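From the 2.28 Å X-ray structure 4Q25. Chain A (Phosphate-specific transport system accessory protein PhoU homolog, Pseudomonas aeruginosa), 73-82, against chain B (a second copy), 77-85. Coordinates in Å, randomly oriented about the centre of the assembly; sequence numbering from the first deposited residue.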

# COMPACT_ATOMS: atom_id res chain seq x y z
N CYS A 73 -4.10 -20.03 7.71
CA CYS A 73 -3.53 -20.54 6.45
C CYS A 73 -2.27 -21.34 6.70
O CYS A 73 -1.89 -22.21 5.89
N VAL A 74 -1.56 -20.96 7.74
CA VAL A 74 -0.38 -21.67 8.13
C VAL A 74 -0.71 -23.05 8.65
O VAL A 74 -0.17 -24.01 8.20
N ARG A 75 -1.68 -23.16 9.52
CA ARG A 75 -2.02 -24.43 10.08
C ARG A 75 -2.54 -25.38 9.03
O ARG A 75 -2.13 -26.55 8.94
N ILE A 76 -3.38 -24.86 8.17
CA ILE A 76 -3.93 -25.68 7.16
C ILE A 76 -2.84 -26.20 6.29
O ILE A 76 -2.83 -27.35 5.96
N LEU A 77 -1.91 -25.36 5.89
CA LEU A 77 -0.87 -25.80 4.99
C LEU A 77 0.04 -26.82 5.65
O LEU A 77 0.53 -27.72 5.03
N ALA A 78 0.28 -26.62 6.93
CA ALA A 78 1.18 -27.43 7.68
C ALA A 78 0.68 -28.83 7.62
O ALA A 78 1.47 -29.73 7.49
N ARG A 79 -0.61 -29.07 7.63
CA ARG A 79 -1.12 -30.43 7.52
C ARG A 79 -1.14 -30.92 6.08
O ARG A 79 -2.17 -30.99 5.46
N ARG A 80 0.04 -31.23 5.59
CA ARG A 80 0.25 -32.23 4.57
C ARG A 80 -0.02 -31.46 3.30
O ARG A 80 -0.75 -30.50 3.33
N GLN A 81 0.53 -31.87 2.18
CA GLN A 81 0.46 -31.02 1.03
C GLN A 81 -0.92 -30.95 0.41
O GLN A 81 -1.59 -31.94 0.24
N PRO A 82 -1.33 -29.74 0.06
CA PRO A 82 -2.58 -29.45 -0.61
C PRO A 82 -2.44 -29.77 -2.08
O PRO A 82 -1.38 -29.67 -2.64
N LEU B 77 5.93 -23.79 -1.66
CA LEU B 77 4.68 -24.14 -1.04
C LEU B 77 3.94 -25.27 -1.72
O LEU B 77 3.19 -25.97 -1.10
N ALA B 78 4.14 -25.45 -3.01
CA ALA B 78 3.66 -26.63 -3.69
C ALA B 78 4.32 -27.89 -3.17
O ALA B 78 3.72 -28.94 -3.17
N ARG B 79 5.56 -27.79 -2.73
CA ARG B 79 6.36 -28.98 -2.72
C ARG B 79 6.14 -29.82 -1.48
O ARG B 79 5.63 -30.91 -1.55
N ARG B 80 6.48 -29.30 -0.32
CA ARG B 80 6.80 -30.21 0.76
C ARG B 80 5.53 -30.44 1.49
O ARG B 80 4.47 -30.12 0.97
N GLN B 81 5.61 -30.99 2.68
CA GLN B 81 4.88 -30.37 3.75
C GLN B 81 5.71 -29.78 4.88
O GLN B 81 6.29 -30.44 5.74
N PRO B 82 5.67 -28.47 4.87
CA PRO B 82 6.59 -27.71 5.67
C PRO B 82 6.12 -27.72 7.10
O PRO B 82 4.94 -27.87 7.34
N ALA B 83 7.04 -27.55 8.03
CA ALA B 83 6.70 -27.11 9.35
C ALA B 83 6.09 -25.73 9.30
O ALA B 83 6.35 -24.94 8.44
N ALA B 84 5.20 -25.48 10.23
CA ALA B 84 4.63 -24.18 10.39
C ALA B 84 5.64 -23.04 10.29
O ALA B 84 5.40 -22.05 9.63
N SER B 85 6.77 -23.18 10.98
CA SER B 85 7.71 -22.10 11.10
C SER B 85 8.29 -21.81 9.71
O SER B 85 8.51 -20.65 9.36

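Which side chains carry most of this contact? The two copies of one glutamine do: Gln B81 has 65 Å² covered by the other stretch and Gln A81 has 63 Å², and these are the two residues whose CA-to-CB bonds point toward the opposing chain. The backbones come close at two places, with Arg A80 CA 5.1 Å from Gln B81 CA and Ala A78 CA 5.5 Å from Ala B84 CA. The glutamines differ in shape. Gln A81 has chi1 in the p well and chi2 in t, whereas Gln B81, with chi1 at 31° and chi2 at 144°, sits between wells at both bonds.

What does Gln B81 reach? Its amide end lies against the turn where the chain A helix gives out. Arg A79 is the first residue there to leave helical phi/psi, and Arg A80 follows with a positive phi of 84°. The closest approach is Gln B81 OE1 to Arg A80 CA at 3.0 Å, a tight meeting of oxygen and backbone carbon. Gln B81 OE1 also comes within 3.2 Å of Arg A80 N, but the angle is poor and no hydrogen bond forms; that N instead donates within its own chain, Arg A80 N to Ala A78 O, at 2.8 Å. Arg A80 has CA-to-CB directed away overall, and its m, t, t chain extends outward, so its contact with the glutamine is made near the backbone, with Arg A80 CG 3.5 Å from Gln B81 OE1.

How does Gln A81 answer from the other chain? It lies along the end of the chain B helix, beside the carbonyl oxygens of Ala B78, Arg B79 and Arg B80. Gln A81 CB packs 3.3 Å from Arg B80 O, while Gln A81 NE2 stands 3.2 Å from Arg B79 O and 3.8 Å from Ala B78 O. The 3.2 Å separation of Gln A81 NE2 and Arg B79 O would suit a hydrogen bond, yet the angle is again poor. Both glutamines thus make close contacts without hydrogen bonds, and none crosses between the two stretches. The arginines of chain B take little part with their side chains: Arg B79 and Arg B80 both have CA-to-CB pointing away.

Where does the contact become apolar? It does so where Val A74, in its t rotamer, brings CG1 to 3.9 Å from Ala B84 CB, an apolar contact between side chains; Ala B84 has 47 Å² covered. One helical turn after Val A74, Ala A78, with 51 Å² covered, packs closely against the chain B backbone: Ala A78 CA is 3.8 Å from Pro B82 O, and Ala A78 CB is 4.4 Å from Ala B84 N. Both alanine methyl groups point sideways. Leu A77, an m, t rotamer, also starts sideways, but its end comes nearer, leaving Leu A77 CD1 4.7 Å from Leu B77 CD2.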

# COMPACT_ATOMS: atom_id res chain seq x y z
CB CYS A 73 -3.17 -19.41 5.48
SG CYS A 73 -4.57 -18.45 4.88
CB VAL A 74 0.47 -20.84 9.12
CG1 VAL A 74 1.49 -21.68 9.84
CG2 VAL A 74 1.20 -19.77 8.39
CB ARG A 75 -2.99 -24.24 11.21
CG ARG A 75 -2.54 -23.18 12.17
CD ARG A 75 -3.29 -23.20 13.48
NE ARG A 75 -4.73 -23.20 13.29
CZ ARG A 75 -5.51 -22.14 13.43
NH1 ARG A 75 -5.00 -20.99 13.78
NH2 ARG A 75 -6.80 -22.25 13.24
CB ILE A 76 -4.89 -24.91 6.25
CG1 ILE A 76 -6.23 -24.72 6.89
CG2 ILE A 76 -5.15 -25.65 4.96
CD1 ILE A 76 -7.15 -23.85 6.08
CB LEU A 77 -0.08 -24.64 4.45
CG LEU A 77 -0.67 -23.85 3.30
CD1 LEU A 77 0.29 -22.82 2.80
CD2 LEU A 77 -1.10 -24.72 2.15
CB ALA A 78 1.26 -26.97 9.10
CB ARG A 79 -2.53 -30.55 8.05
CG ARG A 79 -2.78 -29.79 9.32
CD ARG A 79 -4.26 -29.80 9.59
NE ARG A 79 -4.66 -28.72 10.48
CZ ARG A 79 -4.58 -28.79 11.79
NH1 ARG A 79 -4.11 -29.88 12.36
NH2 ARG A 79 -4.96 -27.76 12.53
CB ARG A 80 -0.68 -33.46 4.76
CG ARG A 80 -0.40 -34.31 6.02
CD ARG A 80 -1.28 -35.55 6.19
NE ARG A 80 -1.00 -36.27 7.44
CZ ARG A 80 -1.69 -37.31 7.91
NH1 ARG A 80 -2.72 -37.82 7.25
NH2 ARG A 80 -1.33 -37.87 9.05
CB GLN A 81 1.54 -31.41 0.01
CG GLN A 81 1.21 -32.54 -0.91
CD GLN A 81 2.45 -33.25 -1.41
OE1 GLN A 81 2.81 -34.31 -0.92
NE2 GLN A 81 3.12 -32.66 -2.39
CB PRO A 82 -2.62 -27.95 -0.50
CG PRO A 82 -1.16 -27.63 -0.50
CD PRO A 82 -0.51 -28.73 0.30
CB LEU B 77 3.79 -22.93 -0.93
CG LEU B 77 4.34 -21.77 -0.12
CD1 LEU B 77 3.30 -20.68 -0.08
CD2 LEU B 77 4.72 -22.19 1.27
CB ALA B 78 3.84 -26.51 -5.17
CB ARG B 79 7.83 -28.62 -2.85
CG ARG B 79 8.36 -28.82 -4.24
CD ARG B 79 7.47 -29.85 -4.91
NE ARG B 79 7.33 -29.67 -6.35
CZ ARG B 79 6.77 -30.57 -7.14
NH1 ARG B 79 6.31 -31.70 -6.63
NH2 ARG B 79 6.68 -30.35 -8.44
CB ARG B 80 7.91 -29.71 1.68
CG ARG B 80 9.28 -29.69 1.03
CD ARG B 80 10.41 -30.19 1.93
NE ARG B 80 10.52 -29.56 3.24
CZ ARG B 80 11.15 -30.12 4.26
NH1 ARG B 80 11.70 -31.30 4.07
NH2 ARG B 80 11.24 -29.54 5.44
CB GLN B 81 3.80 -31.31 4.28
CG GLN B 81 4.10 -32.78 4.18
CD GLN B 81 3.54 -33.46 5.38
OE1 GLN B 81 2.76 -32.84 6.12
NE2 GLN B 81 3.91 -34.73 5.61
CB PRO B 82 6.49 -26.35 5.03
CG PRO B 82 6.32 -26.66 3.59
CD PRO B 82 5.54 -27.94 3.52
CB ALA B 83 7.93 -27.09 10.21
CB ALA B 84 3.92 -24.12 11.72
CB SER B 85 8.80 -22.44 12.12
OG SER B 85 9.56 -23.55 11.66